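Local coordinates for CDC25-like phosphatase YCH1 (Saccharomyces cerevisiae, PDB 3FS5), which dephosphorylates proteins as a Cdc25-like phosphatase built on a single rhodanese domain, at residues A[15-20]-A[126-131]; A[57-60]-A[65-68]; A[68-73]-A[110-115]. All coordinates share one frame; numbering follows the deposited sequence.

Overall arrangement
The three contacts tie together helices and a loop of one rhodanese-like alpha/beta domain with a parallel central sheet. Contact 1 is buried and purely apolar, joining helices 14-23 and 124-132; its centre lies about 26 Å from the centres of contacts 2 and 3, on the opposite side of the chain's centre. Those two both use helix 63-78, share Glu68 and touch through Leu59 CD2 and Leu69 CD2, 4.0 Å apart. Contact 2 is partly buried, with leucine packing on its inner side and an arginine stacked on a tyrosine toward solvent. Contact 3 is a surface contact and rests on one salt bridge. Chemistry thus shifts from apolar to charged as burial falls.

Contact 1. Residues A[15-20]-A[126-131]; sequences TELHRW and SRWQSV
Two helices of the rhodanese-like fold, 14-23 and 124-132, meet here where Trp128 of the second reaches across to Leu17 and His18 of the first. The indole does the bridging with the far end of its six-membered ring. Its CZ3 lies 3.8 Å from Leu17 CD2, and Leu17 CG is close behind, at 4.0 Å from the same CZ3. This approach is oblique to the ring, and the two side chains cross at about a right angle. The neighbouring ring atom, CH2, comes 4.1 Å from His18 CA and equally near to His18 CB, so the backbone of helix 14-23 abuts the indole at its edge, near the ring plane. Trp128 holds its CG anti to the backbone N (chi1 177°), which extends the ring outward from helix 124-132 toward its neighbour.

The imidazole of His18 stacks on Tyr132, whose ring also meets Trp128, and the indole touches Pro14 and Met21 of helix 14-23 as well. Leu17 in turn packs on Ile87 of strand 84-88, linking this helix pair to the central sheet. The indole nitrogen is satisfied separately: Trp128 NE1 bonds to Thr139 OG1. With that polar atom engaged by Thr139 and carbon meeting carbon at the helix interface, the direct contact implies cohesion by van der Waals packing and burial of apolar surface, 146 Å² over both segments.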
loop_
_atom_site.group_PDB
_atom_site.type_symbol
_atom_site.label_atom_id
_atom_site.label_comp_id
_atom_site.label_asym_id
_atom_site.label_seq_id
_atom_site.Cartn_x
_atom_site.Cartn_y
_atom_site.Cartn_z
ATOM N N THR A 15 -1.021 -12.493 4.556
ATOM C CA THR A 15 -0.779 -13.019 5.898
ATOM C C THR A 15 0.308 -12.241 6.637
ATOM O O THR A 15 0.225 -12.063 7.850
ATOM C CB THR A 15 -0.388 -14.526 5.863
ATOM O OG1 THR A 15 0.753 -14.714 5.018
ATOM C CG2 THR A 15 -1.541 -15.362 5.331
ATOM N N GLU A 16 1.327 -11.774 5.918
ATOM C CA GLU A 16 2.389 -11.013 6.569
ATOM C C GLU A 16 1.934 -9.591 6.904
ATOM O O GLU A 16 2.292 -9.058 7.951
ATOM C CB GLU A 16 3.657 -10.972 5.708
ATOM C CG GLU A 16 4.826 -10.306 6.433
ATOM C CD GLU A 16 6.189 -10.665 5.858
ATOM O OE1 GLU A 16 7.205 -10.240 6.456
ATOM O OE2 GLU A 16 6.249 -11.364 4.822
ATOM N N LEU A 17 1.150 -8.970 6.026
ATOM C CA LEU A 17 0.661 -7.623 6.311
ATOM C C LEU A 17 -0.261 -7.689 7.522
ATOM O O LEU A 17 -0.210 -6.834 8.402
ATOM C CB LEU A 17 -0.114 -7.045 5.119
ATOM C CG LEU A 17 -0.817 -5.707 5.383
ATOM C CD1 LEU A 17 0.195 -4.670 5.869
ATOM C CD2 LEU A 17 -1.510 -5.228 4.109
ATOM N N HIS A 18 -1.101 -8.714 7.565
ATOM C CA HIS A 18 -2.028 -8.873 8.674
ATOM C C HIS A 18 -1.262 -8.979 9.988
ATOM O O HIS A 18 -1.679 -8.429 11.003
ATOM C CB HIS A 18 -2.901 -10.118 8.456
ATOM C CG HIS A 18 -3.789 -10.436 9.615
ATOM N ND1 HIS A 18 -3.394 -11.255 10.650
ATOM C CD2 HIS A 18 -5.034 -10.007 9.928
ATOM C CE1 HIS A 18 -4.356 -11.315 11.552
ATOM N NE2 HIS A 18 -5.362 -10.566 11.139
ATOM N N ARG A 19 -0.136 -9.680 9.965
ATOM C CA ARG A 19 0.678 -9.833 11.162
ATOM C C ARG A 19 1.223 -8.464 11.575
ATOM O O ARG A 19 1.195 -8.108 12.753
ATOM C CB ARG A 19 1.828 -10.809 10.902
ATOM C CG ARG A 19 2.646 -11.138 12.140
ATOM C CD ARG A 19 3.725 -12.176 11.845
ATOM N NE ARG A 19 4.623 -12.353 12.987
ATOM C CZ ARG A 19 4.321 -13.030 14.094
ATOM N NH1 ARG A 19 5.212 -13.123 15.075
ATOM N NH2 ARG A 19 3.139 -13.625 14.218
ATOM N N TRP A 20 1.706 -7.692 10.601
ATOM C CA TRP A 20 2.229 -6.353 10.878
ATOM C C TRP A 20 1.152 -5.473 11.504
ATOM O O TRP A 20 1.431 -4.655 12.384
ATOM C CB TRP A 20 2.699 -5.669 9.589
ATOM C CG TRP A 20 3.935 -6.237 8.968
ATOM C CD1 TRP A 20 4.610 -7.365 9.344
ATOM C CD2 TRP A 20 4.641 -5.700 7.843
ATOM N NE1 TRP A 20 5.695 -7.559 8.520
ATOM C CE2 TRP A 20 5.737 -6.553 7.591
ATOM C CE3 TRP A 20 4.454 -4.579 7.024
ATOM C CZ2 TRP A 20 6.645 -6.319 6.553
ATOM C CZ3 TRP A 20 5.362 -4.347 5.990
ATOM C CH2 TRP A 20 6.441 -5.216 5.767
ATOM N N SER A 126 -8.674 -7.920 -3.585
ATOM C CA SER A 126 -9.462 -9.107 -3.865
ATOM C C SER A 126 -8.980 -10.311 -3.054
ATOM O O SER A 126 -9.790 -11.028 -2.467
ATOM C CB SER A 126 -9.416 -9.438 -5.355
ATOM O OG SER A 126 -10.228 -10.562 -5.639
ATOM N N ARG A 127 -7.671 -10.542 -3.006
ATOM C CA ARG A 127 -7.180 -11.675 -2.232
ATOM C C ARG A 127 -7.326 -11.356 -0.754
ATOM O O ARG A 127 -7.683 -12.219 0.047
ATOM C CB ARG A 127 -5.715 -12.000 -2.538
ATOM C CG ARG A 127 -5.423 -13.478 -2.297
ATOM C CD ARG A 127 -4.140 -13.759 -1.532
ATOM N NE ARG A 127 -2.939 -13.592 -2.341
ATOM C CZ ARG A 127 -1.756 -14.121 -2.035
ATOM N NH1 ARG A 127 -0.710 -13.914 -2.824
ATOM N NH2 ARG A 127 -1.621 -14.874 -0.950
ATOM N N TRP A 128 -7.054 -10.104 -0.394
ATOM C CA TRP A 128 -7.172 -9.679 0.993
ATOM C C TRP A 128 -8.548 -9.995 1.578
ATOM O O TRP A 128 -8.649 -10.642 2.621
ATOM C CB TRP A 128 -6.898 -8.176 1.115
ATOM C CG TRP A 128 -7.064 -7.643 2.510
ATOM C CD1 TRP A 128 -8.184 -7.083 3.049
ATOM C CD2 TRP A 128 -6.081 -7.659 3.554
ATOM N NE1 TRP A 128 -7.964 -6.749 4.364
ATOM C CE2 TRP A 128 -6.681 -7.091 4.699
ATOM C CE3 TRP A 128 -4.752 -8.100 3.633
ATOM C CZ2 TRP A 128 -5.997 -6.950 5.914
ATOM C CZ3 TRP A 128 -4.072 -7.962 4.842
ATOM C CH2 TRP A 128 -4.699 -7.391 5.966
ATOM N N GLN A 129 -9.609 -9.547 0.909
ATOM C CA GLN A 129 -10.956 -9.783 1.420
ATOM C C GLN A 129 -11.363 -11.254 1.489
ATOM O O GLN A 129 -12.176 -11.631 2.330
ATOM C CB GLN A 129 -11.997 -8.982 0.611
ATOM C CG GLN A 129 -12.236 -9.426 -0.829
ATOM C CD GLN A 129 -13.123 -10.659 -0.945
ATOM O OE1 GLN A 129 -14.158 -10.764 -0.281
ATOM N NE2 GLN A 129 -12.727 -11.592 -1.802
ATOM N N SER A 130 -10.799 -12.092 0.626
ATOM C CA SER A 130 -11.161 -13.505 0.639
ATOM C C SER A 130 -10.711 -14.146 1.949
ATOM O O SER A 130 -11.196 -15.209 2.327
ATOM C CB SER A 130 -10.520 -14.243 -0.541
ATOM O OG SER A 130 -9.120 -14.393 -0.360
ATOM N N VAL A 131 -9.794 -13.484 2.646
ATOM C CA VAL A 131 -9.273 -14.005 3.905
ATOM C C VAL A 131 -9.645 -13.157 5.117
ATOM O O VAL A 131 -10.030 -13.693 6.154
ATOM C CB VAL A 131 -7.726 -14.115 3.865
ATOM C CG1 VAL A 131 -7.210 -14.699 5.170
ATOM C CG2 VAL A 131 -7.295 -14.972 2.694
#

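Contact 2. Residues A[57-60]-A[65-68]; sequences SRLK and YLRE
Segments 57-60 and 65-68 belong to two helices that follow one another in the chain, 56-61 and 63-78, and come nearest at Leu59 and Leu66, whose CA atoms are 4.9 Å apart. From the first helix Arg58 lays its side chain over one face of the Tyr65 ring. Its CD sits above the ring centre, 3.6 Å from the Tyr65 centroid and 10° off the normal, a CH-pi contact. Farther out the guanidinium lies flat on the ring, the planes only 2° apart, and Arg58 CZ is 4.0 Å from the same centroid in a cation-pi arrangement. Arg58 CG stands anti to the backbone N (chi1 -169°) and the chain is extended from CG to NE, which carries it across the ring rather than away from it.

This helix-to-helix turn follows strand 52-53, an outermost strand of the rhodanese parallel sheet, and Tyr65 also meets the ring of Tyr54 just beyond that strand. Leu59 fills the inner side. Its CD2 branch touches Tyr65 CD2 at 3.7 Å, oblique to the ring, and Leu66 CA at 3.8 Å; the same methyl is 4.2 Å from Leu66 CD1. Leu59 packs against Val38 and Tyr54 too.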
loop_
_atom_site.group_PDB
_atom_site.type_symbol
_atom_site.label_atom_id
_atom_site.label_comp_id
_atom_site.label_asym_id
_atom_site.label_seq_id
_atom_site.Cartn_x
_atom_site.Cartn_y
_atom_site.Cartn_z
ATOM N N SER A 57 -4.354 6.713 -11.469
ATOM C CA SER A 57 -4.534 7.619 -12.602
ATOM C C SER A 57 -4.123 9.044 -12.278
ATOM O O SER A 57 -3.459 9.702 -13.080
ATOM C CB SER A 57 -5.992 7.609 -13.078
ATOM O OG SER A 57 -6.339 6.341 -13.608
ATOM N N ARG A 58 -4.513 9.526 -11.105
ATOM C CA ARG A 58 -4.174 10.886 -10.713
ATOM C C ARG A 58 -2.706 11.032 -10.312
ATOM O O ARG A 58 -2.088 12.065 -10.572
ATOM C CB ARG A 58 -5.078 11.350 -9.575
ATOM C CG ARG A 58 -4.968 12.834 -9.299
ATOM C CD ARG A 58 -5.980 13.282 -8.270
ATOM N NE ARG A 58 -5.769 14.673 -7.881
ATOM C CZ ARG A 58 -6.393 15.263 -6.869
ATOM N NH1 ARG A 58 -6.139 16.534 -6.582
ATOM N NH2 ARG A 58 -7.271 14.582 -6.141
ATOM N N LEU A 59 -2.146 10.011 -9.671
ATOM C CA LEU A 59 -0.742 10.062 -9.285
ATOM C C LEU A 59 0.100 10.203 -10.550
ATOM O O LEU A 59 1.068 10.963 -10.589
ATOM C CB LEU A 59 -0.335 8.782 -8.543
ATOM C CG LEU A 59 -0.815 8.627 -7.097
ATOM C CD1 LEU A 59 -0.471 7.233 -6.599
ATOM C CD2 LEU A 59 -0.165 9.691 -6.213
ATOM N N LYS A 60 -0.291 9.472 -11.587
ATOM C CA LYS A 60 0.426 9.476 -12.854
ATOM C C LYS A 60 0.255 10.757 -13.667
ATOM O O LYS A 60 1.192 11.196 -14.332
ATOM C CB LYS A 60 -0.013 8.282 -13.705
ATOM C CG LYS A 60 0.750 8.144 -15.014
ATOM C CD LYS A 60 0.186 7.020 -15.865
ATOM C CE LYS A 60 1.027 6.789 -17.112
ATOM N NZ LYS A 60 2.403 6.315 -16.777
ATOM N N TYR A 65 0.010 15.844 -7.075
ATOM C CA TYR A 65 -0.666 14.822 -6.294
ATOM C C TYR A 65 0.371 13.827 -5.793
ATOM O O TYR A 65 0.336 13.419 -4.634
ATOM C CB TYR A 65 -1.717 14.113 -7.150
ATOM C CG TYR A 65 -2.733 13.335 -6.342
ATOM C CD1 TYR A 65 -3.416 13.937 -5.287
ATOM C CD2 TYR A 65 -3.034 12.009 -6.649
ATOM C CE1 TYR A 65 -4.376 13.241 -4.559
ATOM C CE2 TYR A 65 -3.995 11.303 -5.929
ATOM C CZ TYR A 65 -4.663 11.926 -4.887
ATOM O OH TYR A 65 -5.629 11.244 -4.185
ATOM N N LEU A 66 1.295 13.443 -6.668
ATOM C CA LEU A 66 2.351 12.507 -6.295
ATOM C C LEU A 66 3.236 13.163 -5.244
ATOM O O LEU A 66 3.671 12.519 -4.287
ATOM C CB LEU A 66 3.197 12.137 -7.517
ATOM C CG LEU A 66 4.436 11.269 -7.257
ATOM C CD1 LEU A 66 4.037 9.973 -6.577
ATOM C CD2 LEU A 66 5.138 10.982 -8.577
ATOM N N ARG A 67 3.503 14.451 -5.432
ATOM C CA ARG A 67 4.324 15.208 -4.499
ATOM C C ARG A 67 3.662 15.224 -3.123
ATOM O O ARG A 67 4.338 15.098 -2.097
ATOM C CB ARG A 67 4.507 16.637 -5.015
ATOM C CG ARG A 67 5.338 17.528 -4.114
ATOM C CD ARG A 67 5.390 18.948 -4.657
ATOM N NE ARG A 67 6.111 19.849 -3.763
ATOM C CZ ARG A 67 6.202 21.164 -3.942
ATOM N NH1 ARG A 67 5.615 21.735 -4.986
ATOM N NH2 ARG A 67 6.880 21.909 -3.078
ATOM N N GLU A 68 2.340 15.380 -3.104
ATOM C CA GLU A 68 1.591 15.390 -1.848
ATOM C C GLU A 68 1.754 14.064 -1.108
ATOM O O GLU A 68 1.955 14.046 0.105
ATOM C CB GLU A 68 0.100 15.641 -2.103
ATOM C CG GLU A 68 -0.785 15.243 -0.922
ATOM C CD GLU A 68 -2.269 15.397 -1.204
ATOM O OE1 GLU A 68 -3.073 14.753 -0.494
ATOM O OE2 GLU A 68 -2.635 16.165 -2.119
#

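Contact 3. Residues A[68-73]-A[110-115]; sequences ELKHRL and TAELSR
A single salt bridge joins Lys70 to Glu112: Lys70 NZ donates to Glu112 OE1 at 3.0 Å, and OE1 receives it with its syn lone pair, on the side of the other carboxylate oxygen. Each charged end has a further partner. Lys70 NZ also bonds to Ser107 O, while Glu112 OE1 accepts from Asp109 N, so the one carboxylate oxygen is gripped by an ammonium and a backbone N-H. These added bonds probably help to set where the two groups meet and to keep the carboxylate ionised. Lys70 is fully stretched, with chi1 to chi4 all near 180°, and with the extended Glu112 it bridges the 10.1 Å between Lys70 CA and Glu112 CA. The last methylene lies against the carboxylate, Lys70 CE 3.1 Å from Glu112 OE1, and the two side chains cross at about a right angle. Replacing Glu112 by an alanine would probably leave Lys70 without its counter-charge and Asp109 N without its side-chain acceptor, loosening the loop's hold on the helix.

Packing adds to the polar pair. Glu112 and Arg115 rest on Leu74 of helix 63-78, and Lys70 touches Leu104 and Leu108. The contact therefore fastens helix 63-78 to the loop that leads from helix 96-106 into strand 116-121 of the central parallel sheet, with Leu104 of helix 96-106 also touching Leu73, and Leu113 turned onto Leu105 of that helix.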
loop_
_atom_site.group_PDB
_atom_site.type_symbol
_atom_site.label_atom_id
_atom_site.label_comp_id
_atom_site.label_asym_id
_atom_site.label_seq_id
_atom_site.Cartn_x
_atom_site.Cartn_y
_atom_site.Cartn_z
ATOM N N GLU A 68 2.340 15.380 -3.104
ATOM C CA GLU A 68 1.591 15.390 -1.848
ATOM C C GLU A 68 1.754 14.064 -1.108
ATOM O O GLU A 68 1.955 14.046 0.105
ATOM C CB GLU A 68 0.100 15.641 -2.103
ATOM C CG GLU A 68 -0.785 15.243 -0.922
ATOM C CD GLU A 68 -2.269 15.397 -1.204
ATOM O OE1 GLU A 68 -3.073 14.753 -0.494
ATOM O OE2 GLU A 68 -2.635 16.165 -2.119
ATOM N N LEU A 69 1.649 12.958 -1.839
ATOM C CA LEU A 69 1.799 11.636 -1.239
ATOM C C LEU A 69 3.206 11.479 -0.672
ATOM O O LEU A 69 3.375 11.064 0.467
ATOM C CB LEU A 69 1.528 10.537 -2.272
ATOM C CG LEU A 69 1.801 9.106 -1.793
ATOM C CD1 LEU A 69 0.955 8.800 -0.556
ATOM C CD2 LEU A 69 1.505 8.124 -2.916
ATOM N N LYS A 70 4.211 11.817 -1.475
ATOM C CA LYS A 70 5.605 11.725 -1.048
ATOM C C LYS A 70 5.825 12.510 0.246
ATOM O O LYS A 70 6.415 12.004 1.199
ATOM C CB LYS A 70 6.529 12.274 -2.140
ATOM C CG LYS A 70 7.988 12.406 -1.718
ATOM C CD LYS A 70 8.820 13.050 -2.818
ATOM C CE LYS A 70 10.238 13.336 -2.356
ATOM N NZ LYS A 70 11.035 13.992 -3.427
ATOM N N HIS A 71 5.353 13.752 0.263
ATOM C CA HIS A 71 5.495 14.604 1.434
ATOM C C HIS A 71 4.856 13.967 2.665
ATOM O O HIS A 71 5.468 13.924 3.733
ATOM C CB HIS A 71 4.855 15.971 1.177
ATOM C CG HIS A 71 4.918 16.894 2.356
ATOM N ND1 HIS A 71 6.081 17.516 2.755
ATOM C CD2 HIS A 71 3.968 17.267 3.248
ATOM C CE1 HIS A 71 5.849 18.229 3.842
ATOM N NE2 HIS A 71 4.574 18.095 4.162
ATOM N N ARG A 72 3.628 13.472 2.521
ATOM C CA ARG A 72 2.938 12.854 3.646
ATOM C C ARG A 72 3.698 11.653 4.174
ATOM O O ARG A 72 3.836 11.483 5.386
ATOM C CB ARG A 72 1.528 12.404 3.257
ATOM C CG ARG A 72 0.505 13.511 3.185
ATOM C CD ARG A 72 -0.897 12.933 3.056
ATOM N NE ARG A 72 -1.344 12.287 4.288
ATOM C CZ ARG A 72 -2.506 11.654 4.417
ATOM N NH1 ARG A 72 -2.838 11.097 5.573
ATOM N NH2 ARG A 72 -3.336 11.565 3.385
ATOM N N LEU A 73 4.175 10.813 3.261
ATOM C CA LEU A 73 4.917 9.622 3.644
ATOM C C LEU A 73 6.190 9.972 4.410
ATOM O O LEU A 73 6.435 9.434 5.488
ATOM C CB LEU A 73 5.266 8.789 2.403
ATOM C CG LEU A 73 4.079 8.083 1.730
ATOM C CD1 LEU A 73 4.550 7.362 0.477
ATOM C CD2 LEU A 73 3.442 7.094 2.709
ATOM N N THR A 110 18.364 10.949 -3.841
ATOM C CA THR A 110 19.311 9.943 -3.384
ATOM C C THR A 110 19.356 9.907 -1.856
ATOM O O THR A 110 19.625 8.865 -1.255
ATOM C CB THR A 110 20.731 10.222 -3.932
ATOM O OG1 THR A 110 21.178 11.506 -3.479
ATOM C CG2 THR A 110 20.725 10.208 -5.454
ATOM N N ALA A 111 19.076 11.046 -1.229
ATOM C CA ALA A 111 19.087 11.142 0.227
ATOM C C ALA A 111 17.824 10.546 0.847
ATOM O O ALA A 111 17.834 10.100 1.994
ATOM C CB ALA A 111 19.237 12.600 0.651
ATOM N N GLU A 112 16.741 10.534 0.079
ATOM C CA GLU A 112 15.471 10.004 0.557
ATOM C C GLU A 112 15.313 8.513 0.242
ATOM O O GLU A 112 14.403 7.857 0.750
ATOM C CB GLU A 112 14.321 10.802 -0.067
ATOM C CG GLU A 112 14.489 12.307 0.092
ATOM C CD GLU A 112 13.478 13.115 -0.700
ATOM O OE1 GLU A 112 13.312 12.842 -1.909
ATOM O OE2 GLU A 112 12.862 14.033 -0.119
ATOM N N LEU A 113 16.201 7.981 -0.592
ATOM C CA LEU A 113 16.136 6.573 -0.961
ATOM C C LEU A 113 16.230 5.646 0.242
ATOM O O LEU A 113 15.616 4.579 0.252
ATOM C CB LEU A 113 17.249 6.220 -1.949
ATOM C CG LEU A 113 17.025 6.543 -3.428
ATOM C CD1 LEU A 113 18.221 6.053 -4.236
ATOM C CD2 LEU A 113 15.745 5.869 -3.919
ATOM N N SER A 114 16.991 6.051 1.255
ATOM C CA SER A 114 17.168 5.227 2.447
ATOM C C SER A 114 16.046 5.364 3.475
ATOM O O SER A 114 15.982 4.601 4.439
ATOM C CB SER A 114 18.500 5.570 3.119
ATOM O OG SER A 114 18.526 6.934 3.511
ATOM N N ARG A 115 15.156 6.330 3.275
ATOM C CA ARG A 115 14.068 6.539 4.224
ATOM C C ARG A 115 12.830 5.668 4.028
ATOM O O ARG A 115 11.961 5.620 4.901
ATOM C CB ARG A 115 13.652 8.008 4.218
ATOM C CG ARG A 115 14.676 8.926 4.861
ATOM C CD ARG A 115 13.968 10.042 5.605
ATOM N NE ARG A 115 13.876 11.260 4.825
ATOM C CZ ARG A 115 13.012 12.240 5.059
ATOM N NH1 ARG A 115 13.027 13.316 4.291
ATOM N NH2 ARG A 115 12.116 12.134 6.034
#